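Local coordinates for minor structural protein 5 (Lactococcus phage Tuc2009, PDB 5E7T) that probably serves as an accessory component of the phage baseplate, with a galactose-binding-like domain that may bind host cell-surface saccharides, at residues Leu30-Gly41 and Leu69-Pro77. Residues are numbered along the deposited sequence; the frame is centred on the assembly and turned at random.
Sequences LLVNSSAKNKEG and LGEGFSIQP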
# COMPACT_ATOMS: atom_id res chain seq x y z
N LEU B 30 18.09 -11.85 -46.14
CA LEU B 30 16.70 -11.61 -45.75
C LEU B 30 16.08 -12.91 -45.22
O LEU B 30 14.99 -12.87 -44.67
CB LEU B 30 15.90 -11.02 -46.92
CG LEU B 30 16.23 -9.57 -47.22
CD1 LEU B 30 15.82 -9.20 -48.61
CD2 LEU B 30 15.58 -8.67 -46.24
N LEU B 31 16.80 -14.05 -45.32
CA LEU B 31 16.34 -15.34 -44.78
C LEU B 31 16.72 -15.50 -43.29
O LEU B 31 17.62 -14.82 -42.82
CB LEU B 31 16.85 -16.54 -45.60
CG LEU B 31 16.59 -16.52 -47.10
CD1 LEU B 31 17.02 -17.80 -47.71
CD2 LEU B 31 15.16 -16.31 -47.41
N VAL B 32 16.02 -16.37 -42.56
CA VAL B 32 16.18 -16.62 -41.12
C VAL B 32 16.76 -18.03 -40.87
O VAL B 32 16.21 -19.02 -41.37
CB VAL B 32 14.80 -16.49 -40.41
CG1 VAL B 32 14.91 -16.81 -38.94
CG2 VAL B 32 14.19 -15.11 -40.60
N ASN B 33 17.82 -18.12 -40.04
CA ASN B 33 18.51 -19.37 -39.70
C ASN B 33 19.14 -20.07 -40.93
O ASN B 33 19.17 -21.30 -41.00
CB ASN B 33 17.61 -20.33 -38.90
CG ASN B 33 18.35 -21.42 -38.18
OD1 ASN B 33 19.43 -21.20 -37.62
ND2 ASN B 33 17.80 -22.63 -38.20
N SER B 34 19.68 -19.28 -41.88
CA SER B 34 20.33 -19.80 -43.08
C SER B 34 21.55 -20.66 -42.75
O SER B 34 22.01 -21.43 -43.60
CB SER B 34 20.68 -18.68 -44.06
OG SER B 34 21.39 -17.61 -43.47
N SER B 35 22.05 -20.54 -41.52
CA SER B 35 23.22 -21.25 -41.01
C SER B 35 22.92 -22.70 -40.56
O SER B 35 23.86 -23.43 -40.22
CB SER B 35 23.83 -20.46 -39.86
OG SER B 35 22.81 -19.82 -39.11
N ALA B 36 21.63 -23.10 -40.57
CA ALA B 36 21.12 -24.41 -40.14
C ALA B 36 21.59 -24.83 -38.74
O ALA B 36 21.99 -25.98 -38.54
CB ALA B 36 21.44 -25.48 -41.16
N LYS B 37 21.56 -23.86 -37.78
CA LYS B 37 21.97 -24.01 -36.38
C LYS B 37 21.15 -25.08 -35.71
O LYS B 37 21.65 -25.85 -34.88
CB LYS B 37 21.67 -22.73 -35.60
CG LYS B 37 22.55 -21.54 -35.82
CD LYS B 37 22.03 -20.39 -34.92
CE LYS B 37 21.10 -19.40 -35.62
NZ LYS B 37 21.80 -18.58 -36.66
N ASN B 38 19.84 -25.05 -35.98
CA ASN B 38 18.82 -25.90 -35.39
C ASN B 38 17.67 -26.03 -36.38
O ASN B 38 17.62 -25.29 -37.37
CB ASN B 38 18.32 -25.30 -34.07
CG ASN B 38 18.27 -23.79 -34.06
OD1 ASN B 38 17.36 -23.17 -34.59
ND2 ASN B 38 19.26 -23.18 -33.47
N LYS B 39 16.74 -26.97 -36.10
CA LYS B 39 15.59 -27.23 -36.96
C LYS B 39 14.53 -26.13 -36.74
O LYS B 39 13.46 -26.39 -36.18
CB LYS B 39 15.08 -28.64 -36.64
CG LYS B 39 14.31 -29.30 -37.75
CD LYS B 39 13.40 -30.33 -37.13
CE LYS B 39 12.64 -31.13 -38.15
NZ LYS B 39 11.33 -30.51 -38.50
N GLU B 40 14.85 -24.89 -37.13
CA GLU B 40 13.97 -23.72 -37.01
C GLU B 40 14.15 -22.78 -38.22
O GLU B 40 15.06 -22.97 -39.03
CB GLU B 40 14.27 -22.93 -35.71
CG GLU B 40 13.99 -23.63 -34.40
CD GLU B 40 12.54 -23.89 -34.04
OE1 GLU B 40 11.65 -23.25 -34.64
OE2 GLU B 40 12.31 -24.73 -33.15
N GLY B 41 13.31 -21.77 -38.33
CA GLY B 41 13.39 -20.79 -39.41
C GLY B 41 13.21 -21.40 -40.77
O GLY B 41 12.22 -22.10 -40.99
N LEU B 69 8.54 -23.07 -46.10
CA LEU B 69 9.74 -22.26 -45.86
C LEU B 69 9.37 -20.90 -45.27
O LEU B 69 10.24 -20.07 -45.04
CB LEU B 69 10.53 -22.02 -47.16
CG LEU B 69 10.98 -23.19 -48.04
CD1 LEU B 69 11.73 -22.67 -49.22
CD2 LEU B 69 11.88 -24.16 -47.28
N GLY B 70 8.07 -20.70 -45.02
CA GLY B 70 7.52 -19.44 -44.53
C GLY B 70 8.21 -18.84 -43.32
O GLY B 70 8.32 -17.62 -43.21
N GLU B 71 8.68 -19.70 -42.41
CA GLU B 71 9.30 -19.27 -41.16
C GLU B 71 10.75 -18.84 -41.34
O GLU B 71 11.40 -18.42 -40.38
CB GLU B 71 9.16 -20.37 -40.11
CG GLU B 71 7.88 -20.29 -39.30
CD GLU B 71 7.90 -21.12 -38.03
OE1 GLU B 71 7.04 -22.01 -37.89
OE2 GLU B 71 8.81 -20.90 -37.20
N GLY B 72 11.23 -18.94 -42.57
CA GLY B 72 12.59 -18.57 -42.92
C GLY B 72 12.72 -17.29 -43.71
O GLY B 72 13.81 -16.99 -44.18
N PHE B 73 11.62 -16.54 -43.87
CA PHE B 73 11.64 -15.26 -44.58
C PHE B 73 11.40 -14.14 -43.59
O PHE B 73 10.36 -14.10 -42.95
CB PHE B 73 10.67 -15.24 -45.77
CG PHE B 73 11.16 -16.00 -46.99
CD1 PHE B 73 10.92 -17.36 -47.11
CD2 PHE B 73 11.83 -15.35 -48.02
CE1 PHE B 73 11.36 -18.06 -48.24
CE2 PHE B 73 12.25 -16.05 -49.15
CZ PHE B 73 12.03 -17.41 -49.25
N SER B 74 12.43 -13.29 -43.38
CA SER B 74 12.47 -12.18 -42.44
C SER B 74 11.19 -11.35 -42.46
O SER B 74 10.60 -11.06 -41.40
CB SER B 74 13.64 -11.26 -42.76
OG SER B 74 14.48 -11.09 -41.64
N ILE B 75 10.78 -10.96 -43.69
CA ILE B 75 9.63 -10.10 -43.94
C ILE B 75 8.73 -10.60 -45.08
O ILE B 75 9.19 -11.16 -46.08
CB ILE B 75 10.12 -8.64 -44.15
CG1 ILE B 75 11.21 -8.55 -45.25
CG2 ILE B 75 10.59 -8.03 -42.79
CD1 ILE B 75 11.37 -7.28 -45.85
N GLN B 76 7.43 -10.35 -44.91
CA GLN B 76 6.37 -10.75 -45.82
C GLN B 76 6.54 -10.17 -47.20
O GLN B 76 6.86 -8.99 -47.32
CB GLN B 76 5.00 -10.44 -45.22
CG GLN B 76 4.66 -11.31 -44.01
CD GLN B 76 4.80 -12.77 -44.32
OE1 GLN B 76 4.08 -13.32 -45.16
NE2 GLN B 76 5.82 -13.41 -43.74
N PRO B 77 6.31 -10.99 -48.25
CA PRO B 77 6.55 -10.52 -49.62
C PRO B 77 5.70 -9.36 -50.10
O PRO B 77 6.03 -8.73 -51.10
CB PRO B 77 6.34 -11.77 -50.46
CG PRO B 77 5.52 -12.67 -49.65
CD PRO B 77 5.93 -12.42 -48.25
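Leu31 and Phe73 form a single antiparallel bridge, a non-hydrogen-bonded pair with CA atoms 4.7 Å apart, flanked by backbone hydrogen bonds from Val32 N to Gly72 O (2.8 Å, N-H...O 149°) and from Ser74 N to Leu30 O, the latter less certain because the position of that oxygen is doubtful. The bridge joins two loops of a beta-sandwich consistent with the galactose-binding-like fold of the BppA family.

Leu31 and Phe73 project the same way. With CG anti to the carbonyl carbon in both (chi1 -52° and -76°), the two run side by side and CD2 of Leu31 comes to lie over one ring face, 3.7 Å from the centroid, a CH-pi contact displaced toward the rim. The ring also touches Gln182 of one sheet and Ala159 and Gln112 of the other, which places it between the sheets. Val32 turns toward the other loop, bringing CG2 within 3.8 Å of Ser74 N.

Further along, Glu40 OE1 lies 4.5 Å from Glu71 OE2, a like-charge approach probably eased by the salt bridge of Glu40 OE1 with Lys44 NZ. Asn33 ND2 ties residues 33-40 together, donating to Glu40 O at 2.9 Å and Asn38 O at 2.8 Å, both acceptors near its amide plane.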